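Local coordinates for protein carboxypeptidase A (Helicoverpa armigera, PDB 1JQG) that probably removes C-terminal amino acids from peptides as a zinc metallocarboxypeptidase, and is seen here as a proenzyme with its activation peptide, at residues E126-L131 with G153-Y158; K136-V141 with L198-T203; D368-M371 with F377-T380; T240-G245 with A279-E284; V29-M34 with K38-F43. One frame throughout, in Å; residues are numbered along the deposited sequence.

Contact 1 of 5, residues E126-L131 with G153-Y158; sequences EVDAYL and GRSIKY
Asp128 swings its CG opposite its own backbone N (chi1 -176°), while the chain of Lys157 folds twice, at chi3 and at chi4, and these turns bring the carboxylate and the ammonium group together with the two side chains crossing at about a right angle. The resulting salt bridge uses one oxygen: Lys157 NZ lies 3.0 Å from Asp128 OD2, on the syn side and 24° out of the carboxylate plane, whereas OD1 of Asp128 is 3.9 Å from the same NZ. A second bond fixes the ammonium from its own strand, Lys157 NZ donating to Ser155 OG at 3.1 Å, and that OG is in turn hydrogen-bonded to Glu146. A water completes the polar link. It donates to Asp128 OD2 at 2.7 Å and to the carbonyl of Ser155, and it accepts from the backbone N of Lys157. The aliphatic part of the lysine is used as well, since its CG packs 4.0 Å from Leu131 CD1 as the two chains slide past each other in opposite directions. In the fold, helix 124-137 lies across strand 155-161 with short-segment axes 9.1 Å apart at 48°. Leu131 and Lys157 both continue onto Val144 of the outermost strand, 142-149, and on its other side strand 155-161 pairs with strand 212-216.

Contact 2 of 5, residues K136-V141 with L198-T203; sequences KEFPNV and LVIDVT
Phe138, Val199 and Ile200 meet through apolar contact, and no hydrogen bond joins the two segments. Phe138 is the first residue to leave helical backbone angles after helix 124-137, and its CG sits beside its own N (chi1 -53°). The ring's CD1 comes to 3.5 Å from Val199 CG1, the branch that stands opposite the valine's backbone N. At the next ring carbon, Phe138 CE1 is 3.7 Å from Ile200 CD1, with CZ slightly farther from that methyl; here the two side chains cross at about a right angle. One valine and one isoleucine methyl therefore share neighbouring ring carbons. A second kind of approach is that over the faces: the carbonyl O of Val199 lies over one face of Phe138, and CG of Glu137 lies 3.7 Å above the plane on the opposite face, displaced toward the rim. Polar contact within 136-141 is slight, a weak backbone bond from Val141 N to Phe138 O at 3.4 Å. An alanine at Phe138 removes the whole ring, which would probably leave a gap beside the Val199 and Ile200 methyls and take away this part of the packing between the helix ends. The contact binds the C-terminal end of helix 124-137 to that of helix 187-200, where the helix widens into a pi-type turn. Ile200 also touches Tyr130 and Leu134 of helix 124-137, and Arg115 from a loop packs on both Phe138 and Ile200.

Contact 3 of 5, residues D368-M371 with F377-T380; sequences DYAM and FSYT
Ser378 can be followed outward from strand 377-383 toward helix 366-373. Its CB meets Met371 first, at 4.0 Å from the methionine CB and almost equally near its backbone N. From there OG extends opposite the serine's backbone N (chi1 -178°), which places it beside the helix backbone and 3.8 Å from Ala370 CB. The polar partner of this OG is the carbonyl O of Ser367, one turn back on the helix, to which it is hydrogen-bonded. A buried hydroxyl is thus satisfied by a helix carbonyl, while the 368-371 and 377-380 segments themselves share van der Waals contact and no hydrogen bond. The backbones approach closely, Met371 CA and Ser378 CA being 5.6 Å apart. Met371 itself bends at chi2 and chi3, and its side chain reaches loop residues Tyr316 and Asn324. The strand alternates its faces: Phe377 and Tyr379 point away from helix 366-373 and pack on helix 325-340, whereas Ser378 faces the helix. The serine side chain is about 10 Å from that of the zinc ligand His306. Strand 377-383 runs between the parallel strand 299-307 and the antiparallel strand 311-314 of the mixed sheet, and Ala370 also touches Tyr302 of strand 299-307 and Ile292 of helix 283-294.

Contact 4 of 5, residues T240-G245 with A279-E284; sequences TGYMAG and AFSEPE
The N-cap residue of helix 283-294, Glu282, is joined to Tyr242 of the long loop that connects helix 221-228 to this helix, a loop that also holds the Cys248-Cys270 disulfide. The evidence is a point contact rather than broad packing: only 80 Å² is buried, and the nearest CA atoms, of Tyr242 and Ser281, are 11.6 Å apart. The gap is spanned by side chains coming from opposite directions. Tyr242 OH donates to Glu282 OE2 at 2.6 Å, and that oxygen lies at the ring edge, near the ring plane, with the carboxylate turned 48° against the ring. A bend at chi2 of Glu282 helps bring the carboxylate round to the tyrosine. The other carboxylate oxygen, OE1, accepts from Asn237, so both oxygens of this buried group have donors, which probably favours the charged form. An alanine in place of Glu282 removes the carboxylate and is likely to leave the Tyr242 hydroxyl, the Ser281 hydroxyl and the Asn237 amide each without that acceptor. Apart from this bond, the Tyr242 ring makes a cation-pi contact with Arg277 and an edge-to-face contact with Phe274. At OE2 of Glu282 the two hydroxyls arrive on different sides, Tyr242 OH syn and 15° out of the carboxylate plane, Ser281 OG anti at 2.8 Å.

Contact 5 of 5, residues V29-M34 with K38-F43; sequences VDVASM and KLVHDF
Val29 and Val31 meet Val40 without any ring between them; the flat groups of the 38-43 segment, His41 and Phe43, serve other neighbours. The Phe43 ring is stacked on Phe76, and the His41 ring is stacked on Tyr360, a residue in the zinc carboxypeptidase part of the chain, and ND1 of His41 makes a weak hydrogen bond with Asp54. The side-chain part of the contact is made by methyl groups. Val40 has CG1 opposite its backbone N (chi1 178°), and this directs its two branches to different partners. CG1 of Val40 meets Val29 CG2 tip to tip at 4.2 Å, while CG2 of Val40 comes to 3.8 Å from Val31 CG1 at a slant. One helix residue thus bridges two valines of the 29-34 segment that are spaced two apart and both point toward it. Nearer the turn, the link is backbone: Lys38 N donates to Met34 O at 3.4 Å with an angle of 158°, a weak bond in the first turn of helix 34-46, whose N-cap is Ser33. The same helix packs over the four-stranded antiparallel sheet beside helix 70-80, as expected for the open alpha/beta sandwich of a procarboxypeptidase activation domain; Val29 also touches Phe73, and Val31 touches Ala55 and Pro57. With three buried valines and no charged or polar side-chain bond across the segments, the chemistry implies that this joint rests on apolar packing, the weak helical bond apart.

From the N terminus, contact 5 closes first, over three helical residues inside the activation peptide, joining the end of strand 25-30 to helix 34-46. The enzyme part follows with contacts 1 and 2, which cross: both start on helix 124-137, and contact 2 reaches past strand 155-161 to the end of helix 187-200; they touch where Tyr130 packs on Ile200. Contact 4 then closes the long irregular loop before helix 283-294. Contact 3 comes last, closing a five-residue connection onto strand 377-383, and touches contact 4 through Tyr369 and Phe280. No contact nests in another. Contacts 1 and 3 reach the same mixed sheet, their centres 24 Å apart.

Contact 1 of 5, residues E126-L131 with G153-Y158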
# COMPACT_ATOMS: atom_id res chain seq x y z
N GLU A 126 7.99 0.94 -17.34
CA GLU A 126 7.49 -0.28 -17.93
C GLU A 126 5.99 -0.43 -17.72
O GLU A 126 5.27 -0.82 -18.62
CB GLU A 126 8.20 -1.55 -17.40
CG GLU A 126 9.72 -1.48 -17.53
CD GLU A 126 10.41 -2.71 -17.01
OE1 GLU A 126 10.46 -3.71 -17.77
OE2 GLU A 126 10.87 -2.68 -15.85
N VAL A 127 5.49 -0.01 -16.57
CA VAL A 127 4.05 -0.05 -16.25
C VAL A 127 3.30 0.98 -17.08
O VAL A 127 2.26 0.75 -17.64
CB VAL A 127 3.76 0.15 -14.76
CG1 VAL A 127 2.25 0.21 -14.50
CG2 VAL A 127 4.39 -0.95 -13.94
N ASP A 128 3.90 2.16 -17.21
CA ASP A 128 3.33 3.25 -17.99
C ASP A 128 3.18 2.84 -19.45
O ASP A 128 2.20 3.16 -20.14
CB ASP A 128 4.21 4.48 -17.88
CG ASP A 128 3.62 5.67 -18.58
OD1 ASP A 128 4.07 5.85 -19.72
OD2 ASP A 128 2.75 6.37 -17.99
N ALA A 129 4.21 2.21 -20.01
CA ALA A 129 4.18 1.77 -21.41
C ALA A 129 3.18 0.64 -21.60
O ALA A 129 2.46 0.57 -22.59
CB ALA A 129 5.53 1.30 -21.93
N TYR A 130 3.15 -0.30 -20.65
CA TYR A 130 2.27 -1.45 -20.67
C TYR A 130 0.80 -1.04 -20.75
O TYR A 130 0.07 -1.59 -21.56
CB TYR A 130 2.51 -2.31 -19.43
CG TYR A 130 1.57 -3.49 -19.25
CD1 TYR A 130 1.44 -4.45 -20.25
CD2 TYR A 130 0.83 -3.64 -18.09
CE1 TYR A 130 0.63 -5.55 -20.08
CE2 TYR A 130 -0.03 -4.72 -17.91
CZ TYR A 130 -0.10 -5.68 -18.91
OH TYR A 130 -0.93 -6.74 -18.67
N LEU A 131 0.40 -0.11 -19.87
CA LEU A 131 -0.97 0.39 -19.88
C LEU A 131 -1.42 0.88 -21.24
O LEU A 131 -2.58 0.66 -21.61
CB LEU A 131 -1.17 1.53 -18.86
CG LEU A 131 -0.85 1.17 -17.40
CD1 LEU A 131 -1.18 2.34 -16.47
CD2 LEU A 131 -1.56 -0.12 -16.99
N GLY A 153 6.32 16.02 -12.24
CA GLY A 153 5.80 16.17 -13.60
C GLY A 153 5.50 14.86 -14.28
O GLY A 153 5.03 14.87 -15.41
N ARG A 154 5.74 13.73 -13.64
CA ARG A 154 5.52 12.43 -14.25
C ARG A 154 4.03 12.14 -14.44
O ARG A 154 3.21 12.32 -13.57
CB ARG A 154 6.17 11.35 -13.38
CG ARG A 154 7.68 11.34 -13.45
CD ARG A 154 8.23 10.15 -12.63
NE ARG A 154 9.69 10.03 -12.81
CZ ARG A 154 10.54 10.81 -12.13
NH1 ARG A 154 10.00 11.67 -11.28
NH2 ARG A 154 11.83 10.72 -12.30
N SER A 155 3.65 11.60 -15.57
CA SER A 155 2.34 11.22 -15.97
C SER A 155 1.82 10.03 -15.17
O SER A 155 2.40 8.96 -15.04
CB SER A 155 2.33 10.77 -17.44
OG SER A 155 1.05 10.26 -17.79
N ILE A 156 0.66 10.22 -14.55
CA ILE A 156 0.08 9.19 -13.72
C ILE A 156 -1.22 8.74 -14.37
O ILE A 156 -2.19 9.48 -14.34
CB ILE A 156 -0.11 9.52 -12.24
CG1 ILE A 156 -1.04 8.49 -11.58
CG2 ILE A 156 -0.65 10.91 -12.00
CD1 ILE A 156 -1.60 8.82 -10.21
N LYS A 157 -1.21 7.56 -14.99
CA LYS A 157 -2.33 7.04 -15.70
C LYS A 157 -2.88 5.78 -15.06
O LYS A 157 -2.31 5.14 -14.18
CB LYS A 157 -2.06 6.85 -17.18
CG LYS A 157 -0.77 6.19 -17.54
CD LYS A 157 -0.69 5.89 -19.04
CE LYS A 157 -0.59 7.20 -19.82
NZ LYS A 157 0.77 7.87 -19.73
N TYR A 158 -4.16 5.51 -15.34
CA TYR A 158 -4.87 4.41 -14.72
C TYR A 158 -5.73 3.80 -15.82
O TYR A 158 -6.00 4.43 -16.84
CB TYR A 158 -5.70 4.85 -13.50
CG TYR A 158 -6.81 5.83 -13.79
CD1 TYR A 158 -8.13 5.43 -13.96
CD2 TYR A 158 -6.52 7.18 -13.93
CE1 TYR A 158 -9.14 6.35 -14.23
CE2 TYR A 158 -7.51 8.10 -14.20
CZ TYR A 158 -8.82 7.69 -14.35
OH TYR A 158 -9.77 8.65 -14.61
O HOH W 1 1.54 6.33 -15.61

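Contact 2 of 5, residues K136-V141 with L198-T203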
# COMPACT_ATOMS: atom_id res chain seq x y z
N LYS A 136 -4.33 -0.37 -26.95
CA LYS A 136 -4.24 -0.67 -28.39
C LYS A 136 -4.75 -2.05 -28.80
O LYS A 136 -5.36 -2.19 -29.84
CB LYS A 136 -2.76 -0.62 -28.80
CG LYS A 136 -2.15 0.77 -28.68
CD LYS A 136 -0.72 0.78 -29.21
CE LYS A 136 0.06 2.00 -28.66
NZ LYS A 136 1.51 1.87 -28.99
N GLU A 137 -4.50 -3.06 -27.98
CA GLU A 137 -4.89 -4.44 -28.30
C GLU A 137 -6.30 -4.77 -27.87
O GLU A 137 -6.97 -5.63 -28.46
CB GLU A 137 -3.93 -5.44 -27.63
CG GLU A 137 -3.99 -6.86 -28.17
CD GLU A 137 -2.96 -7.78 -27.54
OE1 GLU A 137 -2.01 -7.21 -26.95
OE2 GLU A 137 -3.04 -9.03 -27.60
N PHE A 138 -6.79 -4.13 -26.80
CA PHE A 138 -8.13 -4.37 -26.28
C PHE A 138 -8.96 -3.09 -26.11
O PHE A 138 -9.35 -2.69 -24.98
CB PHE A 138 -7.98 -5.08 -24.90
CG PHE A 138 -7.12 -6.31 -24.97
CD1 PHE A 138 -5.82 -6.24 -24.47
CD2 PHE A 138 -7.53 -7.50 -25.56
CE1 PHE A 138 -4.96 -7.34 -24.52
CE2 PHE A 138 -6.67 -8.59 -25.59
CZ PHE A 138 -5.38 -8.54 -25.10
N PRO A 139 -9.25 -2.39 -27.20
CA PRO A 139 -9.92 -1.10 -27.18
C PRO A 139 -11.38 -1.14 -26.77
O PRO A 139 -11.91 -0.14 -26.31
CB PRO A 139 -9.74 -0.59 -28.62
CG PRO A 139 -9.69 -1.82 -29.44
CD PRO A 139 -8.84 -2.74 -28.60
N ASN A 140 -12.04 -2.29 -26.94
CA ASN A 140 -13.43 -2.41 -26.52
C ASN A 140 -13.67 -2.55 -25.03
O ASN A 140 -14.81 -2.39 -24.56
CB ASN A 140 -14.09 -3.59 -27.27
CG ASN A 140 -14.46 -3.19 -28.69
OD1 ASN A 140 -13.65 -3.04 -29.61
ND2 ASN A 140 -15.77 -3.05 -28.85
N VAL A 141 -12.68 -3.03 -24.27
CA VAL A 141 -12.81 -3.11 -22.82
C VAL A 141 -11.85 -2.25 -22.02
O VAL A 141 -12.20 -1.86 -20.92
CB VAL A 141 -12.69 -4.57 -22.36
CG1 VAL A 141 -13.76 -5.48 -22.95
CG2 VAL A 141 -11.30 -5.10 -22.68
N LEU A 198 -8.65 -9.69 -15.74
CA LEU A 198 -9.77 -8.97 -16.31
C LEU A 198 -9.60 -8.66 -17.79
O LEU A 198 -10.56 -8.32 -18.48
CB LEU A 198 -10.03 -7.68 -15.52
CG LEU A 198 -10.44 -7.81 -14.07
CD1 LEU A 198 -10.45 -6.44 -13.41
CD2 LEU A 198 -11.82 -8.44 -13.90
N VAL A 199 -8.39 -8.71 -18.30
CA VAL A 199 -8.10 -8.36 -19.69
C VAL A 199 -7.44 -9.50 -20.45
O VAL A 199 -7.97 -9.79 -21.51
CB VAL A 199 -7.20 -7.10 -19.77
CG1 VAL A 199 -6.94 -6.60 -21.18
CG2 VAL A 199 -7.78 -5.96 -18.93
N ILE A 200 -6.27 -9.97 -20.04
CA ILE A 200 -5.47 -10.93 -20.74
C ILE A 200 -6.02 -12.34 -20.69
O ILE A 200 -6.20 -12.98 -21.73
CB ILE A 200 -4.01 -10.98 -20.21
CG1 ILE A 200 -3.39 -9.57 -20.22
CG2 ILE A 200 -3.16 -11.96 -21.02
CD1 ILE A 200 -3.30 -8.91 -21.55
N ASP A 201 -6.24 -12.87 -19.51
CA ASP A 201 -6.72 -14.21 -19.28
C ASP A 201 -8.05 -14.21 -18.55
O ASP A 201 -8.04 -14.33 -17.33
CB ASP A 201 -5.70 -15.03 -18.48
CG ASP A 201 -6.01 -16.51 -18.49
OD1 ASP A 201 -5.49 -17.12 -17.55
OD2 ASP A 201 -6.74 -16.99 -19.39
N VAL A 202 -9.13 -13.89 -19.25
CA VAL A 202 -10.46 -13.78 -18.65
C VAL A 202 -11.09 -15.17 -18.47
O VAL A 202 -11.71 -15.73 -19.39
CB VAL A 202 -11.39 -12.93 -19.53
CG1 VAL A 202 -12.70 -12.68 -18.80
CG2 VAL A 202 -10.71 -11.62 -19.92
N THR A 203 -10.96 -15.72 -17.26
CA THR A 203 -11.56 -17.02 -16.98
C THR A 203 -12.90 -16.92 -16.27
O THR A 203 -13.64 -17.91 -16.11
CB THR A 203 -10.59 -17.93 -16.20
OG1 THR A 203 -10.10 -17.27 -15.05
CG2 THR A 203 -9.42 -18.36 -17.09

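Contact 3 of 5, residues D368-M371 with F377-T380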
# COMPACT_ATOMS: atom_id res chain seq x y z
N ASP A 368 -10.34 5.75 4.15
CA ASP A 368 -11.28 6.47 4.98
C ASP A 368 -12.03 7.57 4.22
O ASP A 368 -13.23 7.77 4.43
CB ASP A 368 -10.57 7.09 6.20
CG ASP A 368 -10.33 6.10 7.30
OD1 ASP A 368 -9.65 6.42 8.29
OD2 ASP A 368 -10.75 4.93 7.25
N TYR A 369 -11.32 8.28 3.34
CA TYR A 369 -11.89 9.35 2.57
C TYR A 369 -12.89 8.80 1.53
O TYR A 369 -14.00 9.34 1.45
CB TYR A 369 -10.83 10.23 1.89
CG TYR A 369 -11.41 11.25 0.92
CD1 TYR A 369 -11.85 12.49 1.37
CD2 TYR A 369 -11.55 11.00 -0.43
CE1 TYR A 369 -12.39 13.44 0.53
CE2 TYR A 369 -12.08 11.91 -1.32
CZ TYR A 369 -12.50 13.13 -0.82
OH TYR A 369 -13.02 14.04 -1.70
N ALA A 370 -12.50 7.75 0.85
CA ALA A 370 -13.32 7.08 -0.13
C ALA A 370 -14.64 6.57 0.45
O ALA A 370 -15.66 6.72 -0.20
CB ALA A 370 -12.58 5.83 -0.63
N MET A 371 -14.56 6.06 1.67
CA MET A 371 -15.72 5.66 2.47
C MET A 371 -16.64 6.84 2.78
O MET A 371 -17.85 6.71 2.74
CB MET A 371 -15.25 5.02 3.77
CG MET A 371 -16.40 4.66 4.69
SD MET A 371 -16.50 2.89 5.00
CE MET A 371 -18.31 2.82 5.02
N PHE A 377 -18.31 0.41 1.00
CA PHE A 377 -17.34 -0.59 1.44
C PHE A 377 -15.96 -0.15 1.00
O PHE A 377 -15.72 0.06 -0.21
CB PHE A 377 -17.69 -1.96 0.86
CG PHE A 377 -19.10 -2.40 1.18
CD1 PHE A 377 -20.11 -2.23 0.25
CD2 PHE A 377 -19.41 -2.94 2.40
CE1 PHE A 377 -21.40 -2.62 0.52
CE2 PHE A 377 -20.72 -3.33 2.69
CZ PHE A 377 -21.70 -3.18 1.75
N SER A 378 -15.04 0.03 1.93
CA SER A 378 -13.69 0.51 1.61
C SER A 378 -12.69 -0.09 2.59
O SER A 378 -12.72 -0.07 3.80
CB SER A 378 -13.67 2.03 1.62
OG SER A 378 -12.44 2.59 1.28
N TYR A 379 -11.68 -0.75 2.05
CA TYR A 379 -10.63 -1.38 2.84
C TYR A 379 -9.24 -0.89 2.45
O TYR A 379 -8.96 -0.47 1.30
CB TYR A 379 -10.75 -2.92 2.71
CG TYR A 379 -12.14 -3.45 3.07
CD1 TYR A 379 -13.09 -3.58 2.04
CD2 TYR A 379 -12.51 -3.80 4.36
CE1 TYR A 379 -14.35 -4.03 2.32
CE2 TYR A 379 -13.77 -4.31 4.60
CZ TYR A 379 -14.70 -4.40 3.59
OH TYR A 379 -15.97 -4.84 3.80
N THR A 380 -8.31 -1.08 3.36
CA THR A 380 -6.89 -0.89 3.14
C THR A 380 -6.20 -2.25 3.34
O THR A 380 -6.25 -2.79 4.44
CB THR A 380 -6.32 0.18 4.07
OG1 THR A 380 -4.90 -0.10 4.16
CG2 THR A 380 -6.86 0.14 5.49

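Contact 4 of 5, residues T240-G245 with A279-E284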
# COMPACT_ATOMS: atom_id res chain seq x y z
N THR A 240 8.99 19.28 -2.69
CA THR A 240 9.99 20.21 -2.11
C THR A 240 9.27 21.46 -1.63
O THR A 240 8.04 21.54 -1.61
CB THR A 240 11.06 20.59 -3.13
OG1 THR A 240 10.44 21.02 -4.34
CG2 THR A 240 11.95 19.43 -3.51
N GLY A 241 10.04 22.48 -1.19
CA GLY A 241 9.44 23.74 -0.75
C GLY A 241 8.83 23.63 0.62
O GLY A 241 7.99 24.46 1.00
N TYR A 242 9.21 22.63 1.42
CA TYR A 242 8.67 22.46 2.76
C TYR A 242 9.73 22.72 3.84
O TYR A 242 9.32 22.88 4.97
CB TYR A 242 8.17 21.05 3.01
CG TYR A 242 6.78 20.76 2.51
CD1 TYR A 242 6.51 20.08 1.34
CD2 TYR A 242 5.71 21.22 3.28
CE1 TYR A 242 5.19 19.86 0.96
CE2 TYR A 242 4.40 20.99 2.91
CZ TYR A 242 4.14 20.31 1.73
OH TYR A 242 2.84 20.07 1.29
N MET A 243 10.96 23.04 3.45
CA MET A 243 12.03 23.34 4.38
C MET A 243 13.15 24.06 3.66
O MET A 243 13.48 23.83 2.48
CB MET A 243 12.53 22.07 5.05
CG MET A 243 13.67 22.26 6.02
SD MET A 243 14.24 20.73 6.77
CE MET A 243 13.05 20.79 8.15
N ALA A 244 13.87 24.90 4.38
CA ALA A 244 15.01 25.66 3.87
C ALA A 244 16.12 24.80 3.31
O ALA A 244 16.63 23.90 3.98
CB ALA A 244 15.56 26.47 5.05
N GLY A 245 16.40 24.97 2.02
CA GLY A 245 17.43 24.16 1.37
C GLY A 245 16.96 22.74 1.12
O GLY A 245 17.70 21.87 0.66
N ALA A 279 -5.11 19.30 3.46
CA ALA A 279 -5.68 18.12 2.84
C ALA A 279 -5.61 18.25 1.32
O ALA A 279 -5.97 19.30 0.80
CB ALA A 279 -7.12 17.98 3.32
N PHE A 280 -5.12 17.23 0.65
CA PHE A 280 -4.96 17.23 -0.78
C PHE A 280 -4.05 18.36 -1.27
O PHE A 280 -4.19 18.93 -2.36
CB PHE A 280 -6.31 17.29 -1.48
CG PHE A 280 -7.22 16.14 -1.15
CD1 PHE A 280 -8.33 16.35 -0.34
CD2 PHE A 280 -6.98 14.88 -1.62
CE1 PHE A 280 -9.17 15.31 -0.02
CE2 PHE A 280 -7.82 13.84 -1.30
CZ PHE A 280 -8.92 14.03 -0.49
N SER A 281 -2.97 18.63 -0.54
CA SER A 281 -1.95 19.57 -0.95
C SER A 281 -1.02 19.01 -2.02
O SER A 281 -0.41 19.71 -2.81
CB SER A 281 -1.16 20.01 0.28
OG SER A 281 -0.41 18.95 0.81
N GLU A 282 -0.92 17.67 -2.06
CA GLU A 282 -0.08 17.01 -3.05
C GLU A 282 -0.89 16.64 -4.28
O GLU A 282 -2.08 16.33 -4.13
CB GLU A 282 0.58 15.78 -2.42
CG GLU A 282 1.33 16.06 -1.15
CD GLU A 282 2.21 17.31 -1.23
OE1 GLU A 282 3.03 17.34 -2.17
OE2 GLU A 282 1.98 18.17 -0.32
N PRO A 283 -0.29 16.71 -5.45
CA PRO A 283 -0.92 16.35 -6.70
C PRO A 283 -1.30 14.88 -6.81
O PRO A 283 -2.36 14.59 -7.38
CB PRO A 283 0.15 16.71 -7.76
CG PRO A 283 1.43 16.52 -7.03
CD PRO A 283 1.15 17.08 -5.65
N GLU A 284 -0.54 13.99 -6.17
CA GLU A 284 -0.81 12.57 -6.21
C GLU A 284 -2.13 12.22 -5.52
O GLU A 284 -2.92 11.38 -5.97
CB GLU A 284 0.33 11.78 -5.58
CG GLU A 284 1.65 11.86 -6.33
CD GLU A 284 2.48 13.09 -5.97
OE1 GLU A 284 3.46 13.39 -6.69
OE2 GLU A 284 2.17 13.81 -5.02

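Contact 5 of 5, residues V29-M34 with K38-F43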
# COMPACT_ATOMS: atom_id res chain seq x y z
N VAL A 29 10.56 -4.21 18.95
CA VAL A 29 10.14 -3.73 20.25
C VAL A 29 8.92 -4.50 20.75
O VAL A 29 7.97 -4.63 20.01
CB VAL A 29 9.83 -2.22 20.26
CG1 VAL A 29 11.10 -1.52 19.74
CG2 VAL A 29 8.66 -1.80 19.40
N ASP A 30 9.00 -5.05 21.95
CA ASP A 30 7.97 -5.85 22.58
C ASP A 30 7.40 -5.08 23.75
O ASP A 30 8.12 -4.94 24.73
CB ASP A 30 8.49 -7.20 23.07
CG ASP A 30 9.20 -7.99 21.99
OD1 ASP A 30 8.58 -8.96 21.55
OD2 ASP A 30 10.33 -7.60 21.60
N VAL A 31 6.17 -4.61 23.62
CA VAL A 31 5.49 -3.86 24.67
C VAL A 31 4.55 -4.78 25.44
O VAL A 31 3.89 -5.62 24.86
CB VAL A 31 4.74 -2.62 24.12
CG1 VAL A 31 5.76 -1.60 23.61
CG2 VAL A 31 3.76 -3.04 23.05
N ALA A 32 4.47 -4.59 26.75
CA ALA A 32 3.63 -5.41 27.61
C ALA A 32 2.26 -4.79 27.84
O ALA A 32 1.28 -5.51 27.89
CB ALA A 32 4.30 -5.57 28.97
N SER A 33 2.17 -3.48 28.06
CA SER A 33 0.90 -2.83 28.33
C SER A 33 0.61 -1.66 27.39
O SER A 33 1.38 -1.30 26.51
CB SER A 33 0.90 -2.33 29.78
OG SER A 33 1.91 -1.32 29.80
N MET A 34 -0.56 -1.05 27.58
CA MET A 34 -0.99 0.11 26.81
C MET A 34 -0.13 1.34 27.13
O MET A 34 0.19 2.10 26.24
CB MET A 34 -2.45 0.48 27.10
CG MET A 34 -3.44 -0.56 26.60
SD MET A 34 -3.54 -0.53 24.80
CE MET A 34 -4.41 1.03 24.59
N LYS A 38 2.03 3.89 24.08
CA LYS A 38 2.09 5.33 23.97
C LYS A 38 3.54 5.81 24.15
O LYS A 38 4.11 6.58 23.40
CB LYS A 38 1.20 5.98 25.05
CG LYS A 38 0.18 7.03 24.71
CD LYS A 38 0.72 8.14 23.82
CE LYS A 38 -0.43 8.96 23.23
NZ LYS A 38 -1.38 9.33 24.34
N LEU A 39 4.20 5.26 25.16
CA LEU A 39 5.57 5.57 25.50
C LEU A 39 6.47 5.43 24.27
O LEU A 39 7.18 6.35 23.88
CB LEU A 39 6.09 4.62 26.57
CG LEU A 39 7.42 4.89 27.26
CD1 LEU A 39 7.45 6.23 28.00
CD2 LEU A 39 7.71 3.75 28.24
N VAL A 40 6.47 4.24 23.68
CA VAL A 40 7.35 3.89 22.58
C VAL A 40 7.00 4.66 21.32
O VAL A 40 7.88 5.16 20.62
CB VAL A 40 7.35 2.38 22.28
CG1 VAL A 40 8.22 1.99 21.11
CG2 VAL A 40 7.81 1.62 23.52
N HIS A 41 5.72 4.88 21.11
CA HIS A 41 5.19 5.55 19.93
C HIS A 41 5.66 6.99 19.83
O HIS A 41 6.20 7.35 18.79
CB HIS A 41 3.66 5.52 19.91
CG HIS A 41 3.08 6.12 18.66
ND1 HIS A 41 3.09 5.48 17.45
CD2 HIS A 41 2.46 7.32 18.46
CE1 HIS A 41 2.52 6.26 16.55
NE2 HIS A 41 2.13 7.38 17.14
N ASP A 42 5.52 7.77 20.88
CA ASP A 42 5.94 9.16 20.94
C ASP A 42 7.45 9.27 20.80
O ASP A 42 7.96 10.16 20.12
CB ASP A 42 5.49 9.79 22.27
CG ASP A 42 3.99 9.86 22.42
OD1 ASP A 42 3.28 9.85 21.39
OD2 ASP A 42 3.50 9.95 23.56
N PHE A 43 8.18 8.34 21.43
CA PHE A 43 9.64 8.37 21.39
C PHE A 43 10.15 8.20 19.96
O PHE A 43 10.98 8.95 19.48
CB PHE A 43 10.22 7.27 22.27
CG PHE A 43 11.72 7.19 22.23
CD1 PHE A 43 12.51 8.21 22.72
CD2 PHE A 43 12.35 6.06 21.73
CE1 PHE A 43 13.89 8.15 22.70
CE2 PHE A 43 13.74 5.97 21.71
CZ PHE A 43 14.50 7.02 22.19